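Local atomic coordinates of L-asparaginase 1 (Escherichia coli, PDB entry 6NXC), a protein that hydrolyses L-asparagine to L-aspartate and ammonium as a homotetrameric cytoplasmic enzyme that is activated allosterically by L-asparagine. Residues V287-V298 / V314-T325. The protein carries 1 engineered substitution. Numbering follows the deposited sequence. Where two conformers were deposited one is given.
Sequences VVNLTQCMSGKV and VIGGADMTVEAT. With ASN (asparagine), chain O; EDO (1,2-ethanediol), chain Q.
L290 turns CG away from its own carbonyl carbon (chi1 -54°) and runs on extended, while T325 sets OG1 opposite its carbonyl carbon (chi1 -59°); with these torsions the two side chains reach toward each other, tip to tip, L290 CD1 and CD2 each lying 3.4 Å from T325 OG1. The contact belongs to a parallel beta-alpha-beta unit of the C-terminal domain, in which strand 286-291 pairs with strand 315-316. I315 N donates almost straight to V287 O (2.8 Å), as does N289 N to I315 O, and, more bent, G317 N to N289 O. G317 CA packs on L290 CD2 at 3.9 Å, and V288 CG1 also lies against it. Beyond the strands the loop folds back, and V298 N reaches A318 O from above the carbonyl plane (2.8 Å). Helix 322-333 starts at T321, whose OG1 caps A324 N; T321 O is gripped by T325 N and T325 OG1 from opposite faces of its plane. A valine in place of T325 takes away the hydroxyl donor, and T321 O would probably be held from one face only, by T325 N. Both segments line the allosteric asparagine pocket, completed in part by R260: T291 O and C293 O accept from the ligand's N. At the far end of the ligand, V322 N donates nearly straight (174°) to ASN OD1, 2.8 Å away.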
loop_
_atom_site.group_PDB
_atom_site.type_symbol
_atom_site.label_atom_id
_atom_site.label_comp_id
_atom_site.label_asym_id
_atom_site.label_seq_id
_atom_site.Cartn_x
_atom_site.Cartn_y
_atom_site.Cartn_z
ATOM N N VAL B 287 6.216 -28.945 19.548
ATOM C CA VAL B 287 7.068 -28.090 18.687
ATOM C C VAL B 287 6.224 -27.602 17.496
ATOM O O VAL B 287 5.724 -28.443 16.715
ATOM C CB VAL B 287 8.346 -28.808 18.238
ATOM C CG1 VAL B 287 9.237 -27.924 17.439
ATOM C CG2 VAL B 287 9.044 -29.350 19.428
ATOM N N VAL B 288 6.045 -26.287 17.385
ATOM C CA VAL B 288 5.215 -25.618 16.347
ATOM C C VAL B 288 6.117 -24.828 15.394
ATOM O O VAL B 288 6.845 -23.987 15.845
ATOM C CB VAL B 288 4.124 -24.766 16.995
ATOM C CG1 VAL B 288 3.164 -24.271 15.949
ATOM C CG2 VAL B 288 3.355 -25.587 17.980
ATOM N N ASN B 289 5.928 -25.047 14.100
ATOM C CA ASN B 289 6.682 -24.372 13.034
ATOM C C ASN B 289 5.838 -23.181 12.535
ATOM O O ASN B 289 4.771 -23.423 11.993
ATOM C CB ASN B 289 6.944 -25.345 11.881
ATOM C CG ASN B 289 7.977 -24.799 10.899
ATOM O OD1 ASN B 289 8.752 -23.925 11.270
ATOM N ND2 ASN B 289 8.112 -25.487 9.787
ATOM N N LEU B 290 6.369 -21.955 12.642
ATOM C CA LEU B 290 5.765 -20.711 12.062
ATOM C C LEU B 290 6.711 -20.093 11.042
ATOM O O LEU B 290 7.889 -20.384 11.077
ATOM C CB LEU B 290 5.541 -19.657 13.146
ATOM C CG LEU B 290 4.734 -20.106 14.327
ATOM C CD1 LEU B 290 4.567 -19.014 15.335
ATOM C CD2 LEU B 290 3.396 -20.670 13.950
ATOM N N THR B 291 6.195 -19.195 10.213
ATOM C CA THR B 291 7.047 -18.335 9.428
ATOM C C THR B 291 7.573 -17.196 10.314
ATOM O O THR B 291 6.755 -16.469 11.003
ATOM C CB THR B 291 6.441 -17.866 8.126
ATOM O OG1 THR B 291 7.489 -17.202 7.438
ATOM C CG2 THR B 291 5.239 -17.000 8.322
ATOM N N GLN B 292 8.831 -16.865 10.115
ATOM C CA GLN B 292 9.467 -15.588 10.571
ATOM C C GLN B 292 9.018 -14.368 9.734
ATOM O O GLN B 292 9.106 -13.236 10.201
ATOM C CB GLN B 292 11.002 -15.767 10.775
ATOM C CG GLN B 292 11.825 -15.691 9.490
ATOM C CD GLN B 292 13.298 -15.949 9.736
ATOM O OE1 GLN B 292 14.131 -15.346 9.058
ATOM N NE2 GLN B 292 13.665 -16.907 10.603
ATOM N N CYS B 293 8.507 -14.572 8.551
ATOM C CA CYS B 293 8.022 -13.540 7.629
ATOM C C CYS B 293 6.811 -12.834 8.246
ATOM O O CYS B 293 6.121 -13.438 9.065
ATOM C CB CYS B 293 7.642 -14.140 6.307
ATOM S SG CYS B 293 9.049 -15.000 5.530
ATOM N N MET B 294 6.514 -11.606 7.850
ATOM C CA MET B 294 5.355 -10.827 8.348
ATOM C C MET B 294 4.085 -11.532 7.891
ATOM O O MET B 294 3.096 -11.634 8.624
ATOM C CB MET B 294 5.407 -9.408 7.781
ATOM C CG MET B 294 4.462 -8.495 8.372
ATOM S SD MET B 294 4.466 -8.370 10.189
ATOM C CE MET B 294 6.191 -8.420 10.636
ATOM N N SER B 295 4.070 -11.983 6.646
ATOM C CA SER B 295 2.916 -12.761 6.153
ATOM C C SER B 295 3.295 -14.035 5.408
ATOM O O SER B 295 4.465 -14.201 5.020
ATOM C CB SER B 295 2.092 -11.957 5.198
ATOM O OG SER B 295 2.747 -11.759 3.899
ATOM N N GLY B 296 2.292 -14.910 5.290
ATOM C CA GLY B 296 2.373 -16.196 4.570
ATOM C C GLY B 296 2.032 -17.376 5.473
ATOM O O GLY B 296 1.700 -17.245 6.680
ATOM N N LYS B 297 2.098 -18.554 4.887
ATOM C CA LYS B 297 1.521 -19.753 5.480
ATOM C C LYS B 297 2.583 -20.846 5.462
ATOM O O LYS B 297 3.078 -21.165 4.364
ATOM C CB LYS B 297 0.254 -20.118 4.737
ATOM C CG LYS B 297 -0.429 -21.353 5.267
ATOM C CD LYS B 297 -1.730 -21.579 4.663
ATOM C CE LYS B 297 -2.502 -22.693 5.318
ATOM N NZ LYS B 297 -3.930 -22.650 4.890
ATOM N N VAL B 298 2.800 -21.511 6.586
ATOM C CA VAL B 298 3.726 -22.674 6.651
ATOM C C VAL B 298 3.116 -23.811 5.837
ATOM O O VAL B 298 1.902 -24.002 5.942
ATOM C CB VAL B 298 4.022 -23.060 8.135
ATOM C CG1 VAL B 298 4.656 -24.419 8.268
ATOM C CG2 VAL B 298 4.910 -22.005 8.771
ATOM N N VAL B 314 7.439 -32.120 14.304
ATOM C CA VAL B 314 7.089 -30.665 14.329
ATOM C C VAL B 314 5.679 -30.525 13.747
ATOM O O VAL B 314 5.444 -31.131 12.711
ATOM C CB VAL B 314 8.114 -29.864 13.498
ATOM C CG1 VAL B 314 7.721 -28.400 13.470
ATOM C CG2 VAL B 314 9.534 -30.028 14.039
ATOM N N ILE B 315 4.844 -29.675 14.325
ATOM C CA ILE B 315 3.460 -29.368 13.896
ATOM C C ILE B 315 3.497 -28.048 13.084
ATOM O O ILE B 315 4.063 -27.098 13.571
ATOM C CB ILE B 315 2.513 -29.220 15.117
ATOM C CG1 ILE B 315 2.592 -30.387 16.105
ATOM C CG2 ILE B 315 1.139 -28.924 14.630
ATOM C CD1 ILE B 315 2.421 -31.743 15.495
ATOM N N GLY B 316 2.838 -27.995 11.932
ATOM C CA GLY B 316 2.782 -26.797 11.086
ATOM C C GLY B 316 1.808 -25.787 11.708
ATOM O O GLY B 316 0.682 -26.175 12.068
ATOM N N GLY B 317 2.205 -24.539 11.891
ATOM C CA GLY B 317 1.299 -23.527 12.406
ATOM C C GLY B 317 0.598 -22.687 11.342
ATOM O O GLY B 317 0.031 -21.577 11.702
ATOM N N ALA B 318 0.483 -23.164 10.105
ATOM C CA ALA B 318 -0.298 -22.508 9.051
ATOM C C ALA B 318 0.161 -21.035 8.998
ATOM O O ALA B 318 1.414 -20.808 8.903
ATOM C CB ALA B 318 -1.797 -22.743 9.263
ATOM N N ASP B 319 -0.769 -20.090 8.971
ATOM C CA ASP B 319 -0.448 -18.634 8.832
ATOM C C ASP B 319 -0.607 -17.951 10.209
ATOM O O ASP B 319 -0.805 -16.768 10.202
ATOM C CB ASP B 319 -1.380 -18.026 7.798
ATOM C CG ASP B 319 -2.878 -18.199 8.018
ATOM O OD1 ASP B 319 -3.329 -19.171 8.734
ATOM O OD2 ASP B 319 -3.634 -17.461 7.313
ATOM N N MET B 320 -0.493 -18.657 11.349
ATOM C CA MET B 320 -0.586 -17.972 12.660
ATOM C C MET B 320 0.578 -17.023 12.878
ATOM O O MET B 320 1.749 -17.349 12.565
ATOM C CB MET B 320 -0.648 -18.955 13.821
ATOM C CG MET B 320 -1.911 -19.711 13.796
ATOM S SD MET B 320 -2.154 -20.705 15.377
ATOM C CE MET B 320 -0.887 -21.937 15.164
ATOM N N THR B 321 0.262 -15.946 13.568
ATOM C CA THR B 321 1.277 -15.030 14.128
ATOM C C THR B 321 1.912 -15.708 15.356
ATOM O O THR B 321 1.417 -16.692 15.980
ATOM C CB THR B 321 0.600 -13.728 14.566
ATOM O OG1 THR B 321 -0.334 -14.140 15.587
ATOM C CG2 THR B 321 -0.157 -13.009 13.455
ATOM N N VAL B 322 3.075 -15.232 15.755
ATOM C CA VAL B 322 3.715 -15.685 17.000
ATOM C C VAL B 322 2.852 -15.339 18.194
ATOM O O VAL B 322 2.667 -16.172 19.101
ATOM C CB VAL B 322 5.079 -14.996 17.159
ATOM C CG1 VAL B 322 5.683 -15.241 18.533
ATOM C CG2 VAL B 322 6.007 -15.458 16.072
ATOM N N GLU B 323 2.184 -14.176 18.104
ATOM C CA GLU B 323 1.268 -13.731 19.181
ATOM C C GLU B 323 0.164 -14.782 19.353
ATOM O O GLU B 323 -0.175 -15.114 20.493
ATOM C CB GLU B 323 0.692 -12.330 18.858
ATOM C CG GLU B 323 1.781 -11.292 18.897
ATOM C CD GLU B 323 2.473 -10.996 17.565
ATOM O OE1 GLU B 323 2.940 -9.814 17.431
ATOM O OE2 GLU B 323 2.625 -11.917 16.640
ATOM N N ALA B 324 -0.470 -15.158 18.267
ATOM C CA ALA B 324 -1.571 -16.115 18.351
ATOM C C ALA B 324 -1.031 -17.489 18.817
ATOM O O ALA B 324 -1.700 -18.234 19.575
ATOM C CB ALA B 324 -2.292 -16.232 17.040
ATOM N N THR B 325 0.083 -17.931 18.232
ATOM C CA THR B 325 0.667 -19.260 18.578
ATOM C C THR B 325 1.063 -19.360 20.091
ATOM O O THR B 325 0.758 -20.376 20.792
ATOM C CB THR B 325 1.884 -19.551 17.683
ATOM O OG1 THR B 325 1.349 -19.521 16.342
ATOM C CG2 THR B 325 2.464 -20.907 17.995
HETATM N N ASN O . 5.685 -13.894 11.785
HETATM C CA ASN O . 6.272 -12.576 12.287
HETATM C C ASN O . 7.197 -12.873 13.474
HETATM O O ASN O . 7.720 -14.067 13.442
HETATM C CB ASN O . 5.146 -11.598 12.657
HETATM C CG ASN O . 4.319 -12.031 13.861
HETATM O OD1 ASN O . 4.214 -13.212 14.134
HETATM N ND2 ASN O . 3.837 -11.103 14.653
HETATM O OXT ASN O . 7.396 -11.972 14.424
HETATM C C1 EDO Q . 2.586 -15.445 9.763
HETATM O O1 EDO Q . 2.272 -15.050 8.489
HETATM C C2 EDO Q . 2.131 -14.415 10.599
HETATM O O2 EDO Q . 2.838 -13.287 10.550
HETATM O O HOH W 1 3.056 -18.928 10.496
HETATM O O HOH W 2 4.531 -16.270 12.511
HETATM O O HOH W 3 1.117 -25.540 8.436
#